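Local structure of 199aa long hypothetical Trp repressor binding protein (Sulfolobus tokodaii, 2ZKI) at residues Y14-L20 with K169-D173; L10-Y14 with I37-E42. The protein is of unknown function but, as a flavodoxin-like member of the NADPH-dependent FMN reductase family, probably binds FMN and may act as a quinone oxidoreductase. All blocks are in the same frame, centred on the assembly; numbering follows the deposited sequence.

Contact 1 of 2, residues Y14-L20 with K169-D173; sequences YGSIVEL and KEELD. With SO4 (sulfate ion), chain I.
Leu172, Glu19 and Glu170 lose the most surface where residues 14-20, a loop running into the first turn of a helix, meet the irregular segment 169-173, extended except at Glu170 (phi/psi -98/-34). The CA atoms come nearest at Ser16 and Glu170, 4.2 Å apart. Leu172 (chi1 m, chi2 t) points its CA-CB bond toward the helix and packs its CD2 3.8 Å from Leu20 CG. Glu19, with chi1 and chi2 both t, extends over the loop backbone; its OE2 accepts a weak hydrogen bond from Leu172 N at 3.4 Å. Glu170, also t,t, lies along the turn before the helix, its CG 3.8 Å from Gly15 C. Val18 N bonds to Gly15 O (3.2 Å) and Leu20 N to Ser16 O (3.2 Å) as the chain enters the helix. A water joins Ser16 OG (2.8 Å) to Lys169 O (3.0 Å). Tyr14 N donates to O4 (2.9 Å) of a sulfate, probably from the crystallisation liquor, in the turn after strand 6-11, where flavodoxin-like proteins bind the FMN phosphate. Helix 16-31 is flanked at its N-terminal end by the loop leading into helix 174-195, while Ile17 packs on Phe113 of strand 109-115.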
# COMPACT_ATOMS: atom_id res chain seq x y z
N TYR A 14 -15.91 -19.42 1.37
CA TYR A 14 -16.56 -20.72 1.49
C TYR A 14 -15.58 -21.84 1.86
O TYR A 14 -15.99 -22.96 2.16
CB TYR A 14 -17.28 -21.07 0.18
CG TYR A 14 -18.21 -19.99 -0.34
CD1 TYR A 14 -19.52 -19.90 0.12
CD2 TYR A 14 -17.77 -19.05 -1.27
CE1 TYR A 14 -20.38 -18.90 -0.34
CE2 TYR A 14 -18.62 -18.05 -1.74
CZ TYR A 14 -19.93 -17.99 -1.27
OH TYR A 14 -20.78 -17.00 -1.72
N GLY A 15 -14.28 -21.52 1.85
CA GLY A 15 -13.23 -22.52 2.06
C GLY A 15 -12.53 -22.43 3.41
O GLY A 15 -13.18 -22.43 4.46
N SER A 16 -11.20 -22.37 3.36
CA SER A 16 -10.36 -22.33 4.56
C SER A 16 -10.46 -21.02 5.34
O SER A 16 -10.05 -20.95 6.51
CB SER A 16 -8.90 -22.62 4.20
OG SER A 16 -8.43 -21.74 3.19
N ILE A 17 -11.00 -19.98 4.70
CA ILE A 17 -11.22 -18.69 5.35
C ILE A 17 -12.30 -18.80 6.45
O ILE A 17 -12.24 -18.09 7.45
CB ILE A 17 -11.57 -17.58 4.30
CG1 ILE A 17 -11.64 -16.19 4.96
CG2 ILE A 17 -12.86 -17.90 3.55
CD1 ILE A 17 -10.30 -15.48 5.05
N VAL A 18 -13.25 -19.72 6.24
CA VAL A 18 -14.31 -19.99 7.21
C VAL A 18 -13.73 -20.56 8.50
O VAL A 18 -14.07 -20.10 9.59
CB VAL A 18 -15.37 -20.97 6.63
CG1 VAL A 18 -16.48 -21.24 7.65
CG2 VAL A 18 -15.97 -20.43 5.33
N GLU A 19 -12.84 -21.55 8.37
CA GLU A 19 -12.19 -22.15 9.54
C GLU A 19 -11.31 -21.14 10.27
O GLU A 19 -11.21 -21.17 11.50
CB GLU A 19 -11.39 -23.40 9.16
CG GLU A 19 -11.12 -24.33 10.35
CD GLU A 19 -10.18 -25.49 10.03
OE1 GLU A 19 -9.34 -25.83 10.90
OE2 GLU A 19 -10.28 -26.07 8.93
N LEU A 20 -10.68 -20.24 9.52
CA LEU A 20 -9.92 -19.13 10.10
C LEU A 20 -10.81 -18.21 10.93
O LEU A 20 -10.40 -17.73 11.99
CB LEU A 20 -9.21 -18.32 9.00
CG LEU A 20 -7.91 -18.88 8.41
CD1 LEU A 20 -7.52 -18.10 7.16
CD2 LEU A 20 -6.77 -18.87 9.43
N LYS A 169 -6.07 -26.06 0.25
CA LYS A 169 -6.70 -26.95 1.22
C LYS A 169 -7.68 -26.19 2.11
O LYS A 169 -7.62 -24.96 2.20
CB LYS A 169 -5.64 -27.64 2.10
CG LYS A 169 -4.71 -28.59 1.34
CD LYS A 169 -3.48 -28.95 2.17
CE LYS A 169 -2.42 -29.66 1.32
NZ LYS A 169 -1.81 -28.77 0.28
N GLU A 170 -8.58 -26.92 2.77
CA GLU A 170 -9.55 -26.31 3.68
C GLU A 170 -9.11 -26.41 5.14
O GLU A 170 -9.37 -25.50 5.94
CB GLU A 170 -10.94 -26.93 3.48
CG GLU A 170 -12.08 -26.11 4.07
CD GLU A 170 -13.45 -26.73 3.80
OE1 GLU A 170 -13.66 -27.91 4.15
OE2 GLU A 170 -14.32 -26.01 3.25
N GLU A 171 -8.44 -27.51 5.49
CA GLU A 171 -8.03 -27.76 6.87
C GLU A 171 -6.79 -26.96 7.26
O GLU A 171 -5.78 -26.98 6.55
CB GLU A 171 -7.77 -29.26 7.10
CG GLU A 171 -9.01 -30.16 6.97
CD GLU A 171 -9.37 -30.50 5.52
OE1 GLU A 171 -8.45 -30.68 4.69
OE2 GLU A 171 -10.58 -30.58 5.22
N LEU A 172 -6.88 -26.24 8.37
CA LEU A 172 -5.76 -25.46 8.91
C LEU A 172 -4.84 -26.36 9.73
O LEU A 172 -5.31 -27.24 10.46
CB LEU A 172 -6.27 -24.32 9.80
CG LEU A 172 -7.33 -23.34 9.30
CD1 LEU A 172 -7.79 -22.45 10.45
CD2 LEU A 172 -6.84 -22.51 8.14
N ASP A 173 -3.53 -26.12 9.62
CA ASP A 173 -2.55 -26.83 10.46
C ASP A 173 -2.44 -26.21 11.85
O ASP A 173 -3.00 -25.14 12.11
CB ASP A 173 -1.18 -26.91 9.76
CG ASP A 173 -0.62 -25.55 9.39
OD1 ASP A 173 -0.59 -25.24 8.18
OD2 ASP A 173 -0.20 -24.79 10.30
S SO4 I . -13.02 -19.47 -1.02
O1 SO4 I . -13.00 -20.93 -1.00
O2 SO4 I . -12.35 -18.95 0.17
O3 SO4 I . -12.34 -18.99 -2.22
O4 SO4 I . -14.41 -19.00 -1.02
O HOH W 1 -7.65 -22.41 0.61

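Contact 2 of 2, residues L10-Y14 with I37-E42; sequences LFYGY and IRRVRE. With SO4 (sulfate ion), chain I.
Two tyrosine hydroxyls converge on one carboxylate oxygen: Tyr12 OH and Tyr14 OH donate to Glu42 OE2 at 2.7 and 2.6 Å. Tyr12 (chi1 t) and Tyr14 (chi1 m) reach it from backbone positions separated by Gly13, whose phi/psi of 131/173 would drive any CB into the carbonyl O of Tyr12. Glu42 (chi1 t, chi2 p) turns its carboxylate back to meet them. Upstream, the segments pair as parallel strands, Leu10 with Arg38 (CA-CA 5.1 Å) and Phe11 with Arg39 (CA-CA 5.0 Å). Phe11 bonds on both sides of Arg39: its N donates to Arg38 O at 3.2 Å and its O accepts from Val40 N at 3.2 Å. On the Phe11 face, Arg39 CB makes a CH-pi contact 4.2 Å from the centroid of the Phe11 ring, while Ile37 CG2 meets the ring edge 3.6 Å from Phe11 CE1. On the Leu10 face, Leu10 CD1 lies 3.8 Å from Val40 CG1; farther along, Val40 CG2 lies 3.8 Å from Tyr12 CB. These strands frame the first beta-alpha-beta unit of a flavodoxin-like fold. Beyond the last strand bridge, at Phe11 and Arg39, the chemistry turns polar: both hydroxyls donate to Glu42 OE2 while Glu42 OE1 accepts from Leu44 N, as expected of a deprotonated carboxylate.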
# COMPACT_ATOMS: atom_id res chain seq x y z
N LEU A 10 -16.25 -10.90 10.69
CA LEU A 10 -16.86 -10.70 9.38
C LEU A 10 -15.94 -11.25 8.30
O LEU A 10 -14.73 -11.03 8.33
CB LEU A 10 -17.11 -9.21 9.15
CG LEU A 10 -17.76 -8.72 7.85
CD1 LEU A 10 -19.14 -9.31 7.70
CD2 LEU A 10 -17.81 -7.21 7.84
N PHE A 11 -16.51 -11.98 7.34
CA PHE A 11 -15.72 -12.60 6.29
C PHE A 11 -16.49 -12.88 5.00
O PHE A 11 -17.70 -13.09 5.01
CB PHE A 11 -15.05 -13.89 6.79
CG PHE A 11 -15.99 -15.05 6.97
CD1 PHE A 11 -16.71 -15.21 8.15
CD2 PHE A 11 -16.13 -16.01 5.96
CE1 PHE A 11 -17.57 -16.29 8.31
CE2 PHE A 11 -17.00 -17.09 6.12
CZ PHE A 11 -17.72 -17.23 7.30
N TYR A 12 -15.76 -12.87 3.88
CA TYR A 12 -16.24 -13.45 2.63
C TYR A 12 -15.60 -14.82 2.48
O TYR A 12 -14.48 -15.03 2.94
CB TYR A 12 -15.87 -12.55 1.44
CG TYR A 12 -16.21 -13.16 0.09
CD1 TYR A 12 -17.45 -12.94 -0.51
CD2 TYR A 12 -15.29 -13.96 -0.58
CE1 TYR A 12 -17.76 -13.50 -1.74
CE2 TYR A 12 -15.59 -14.53 -1.82
CZ TYR A 12 -16.83 -14.29 -2.39
OH TYR A 12 -17.13 -14.85 -3.61
N GLY A 13 -16.31 -15.76 1.86
CA GLY A 13 -15.69 -17.03 1.48
C GLY A 13 -16.43 -18.30 1.86
O GLY A 13 -17.43 -18.27 2.58
N TYR A 14 -15.91 -19.42 1.37
CA TYR A 14 -16.56 -20.72 1.49
C TYR A 14 -15.58 -21.84 1.86
O TYR A 14 -15.99 -22.96 2.16
CB TYR A 14 -17.28 -21.07 0.18
CG TYR A 14 -18.21 -19.99 -0.34
CD1 TYR A 14 -19.52 -19.90 0.12
CD2 TYR A 14 -17.77 -19.05 -1.27
CE1 TYR A 14 -20.38 -18.90 -0.34
CE2 TYR A 14 -18.62 -18.05 -1.74
CZ TYR A 14 -19.93 -17.99 -1.27
OH TYR A 14 -20.78 -17.00 -1.72
N ILE A 37 -20.23 -14.51 14.49
CA ILE A 37 -19.58 -14.82 13.22
C ILE A 37 -20.59 -14.63 12.09
O ILE A 37 -21.63 -15.29 12.05
CB ILE A 37 -19.00 -16.26 13.20
CG1 ILE A 37 -17.87 -16.39 14.22
CG2 ILE A 37 -18.51 -16.63 11.80
CD1 ILE A 37 -17.47 -17.82 14.55
N ARG A 38 -20.28 -13.70 11.18
CA ARG A 38 -21.17 -13.36 10.08
C ARG A 38 -20.43 -13.38 8.74
O ARG A 38 -19.24 -13.05 8.68
CB ARG A 38 -21.79 -11.98 10.29
CG ARG A 38 -22.52 -11.75 11.62
CD ARG A 38 -23.95 -12.26 11.59
NE ARG A 38 -24.08 -13.55 12.25
CZ ARG A 38 -24.56 -13.74 13.48
NH1 ARG A 38 -24.98 -12.71 14.20
NH2 ARG A 38 -24.63 -14.96 13.97
N ARG A 39 -21.14 -13.75 7.68
CA ARG A 39 -20.60 -13.69 6.32
C ARG A 39 -21.35 -12.65 5.47
O ARG A 39 -22.41 -12.17 5.87
CB ARG A 39 -20.61 -15.07 5.64
CG ARG A 39 -21.94 -15.82 5.69
CD ARG A 39 -22.83 -15.51 4.49
NE ARG A 39 -23.98 -16.40 4.42
CZ ARG A 39 -24.07 -17.46 3.61
NH1 ARG A 39 -25.16 -18.21 3.63
NH2 ARG A 39 -23.07 -17.77 2.79
N VAL A 40 -20.77 -12.29 4.32
CA VAL A 40 -21.39 -11.30 3.43
C VAL A 40 -22.12 -11.95 2.25
O VAL A 40 -21.86 -13.10 1.90
CB VAL A 40 -20.36 -10.26 2.90
CG1 VAL A 40 -19.90 -9.33 4.01
CG2 VAL A 40 -19.17 -10.94 2.21
N ARG A 41 -23.02 -11.18 1.65
CA ARG A 41 -23.78 -11.58 0.47
C ARG A 41 -22.86 -11.77 -0.74
O ARG A 41 -21.87 -11.05 -0.89
CB ARG A 41 -24.81 -10.49 0.15
CG ARG A 41 -26.03 -10.94 -0.63
CD ARG A 41 -26.73 -9.73 -1.22
NE ARG A 41 -28.17 -9.92 -1.38
CZ ARG A 41 -29.08 -9.56 -0.47
NH1 ARG A 41 -28.70 -9.00 0.67
NH2 ARG A 41 -30.36 -9.78 -0.71
N GLU A 42 -23.19 -12.73 -1.59
CA GLU A 42 -22.44 -12.96 -2.82
C GLU A 42 -22.83 -11.96 -3.91
O GLU A 42 -24.00 -11.64 -4.08
CB GLU A 42 -22.64 -14.40 -3.32
CG GLU A 42 -21.80 -14.78 -4.55
CD GLU A 42 -20.30 -14.67 -4.30
OE1 GLU A 42 -19.70 -13.67 -4.73
OE2 GLU A 42 -19.74 -15.59 -3.67
S SO4 I . -13.02 -19.47 -1.02
O1 SO4 I . -13.00 -20.93 -1.00
O2 SO4 I . -12.35 -18.95 0.17
O3 SO4 I . -12.34 -18.99 -2.22
O4 SO4 I . -14.41 -19.00 -1.02

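In the fold
Tyr14 belongs to both contacts: its backbone N meets the sulfate, while its hydroxyl serves contact 2. The contact centres are 13 Å apart, and the two touch directly through Ile17 CG2 to Tyr12 O (3.3 Å) and Val18 CG2 to Phe11 CE2 (3.6 Å), joining strand 6-11 and the loop after it to helix 16-31. Both are partly buried, but contact 2 lies nearer the chain centre (about 9 Å, against 13 Å, centre to centre), buries more surface (514 against 365 Å²) and has no exposed residue among nine touching; contact 1 has two. Contact 2 joins neighbouring strands through regular backbone bonds; contact 1 brings in a loop 149 residues later, resting on Leu172-Leu20 packing, a weak bond and a water.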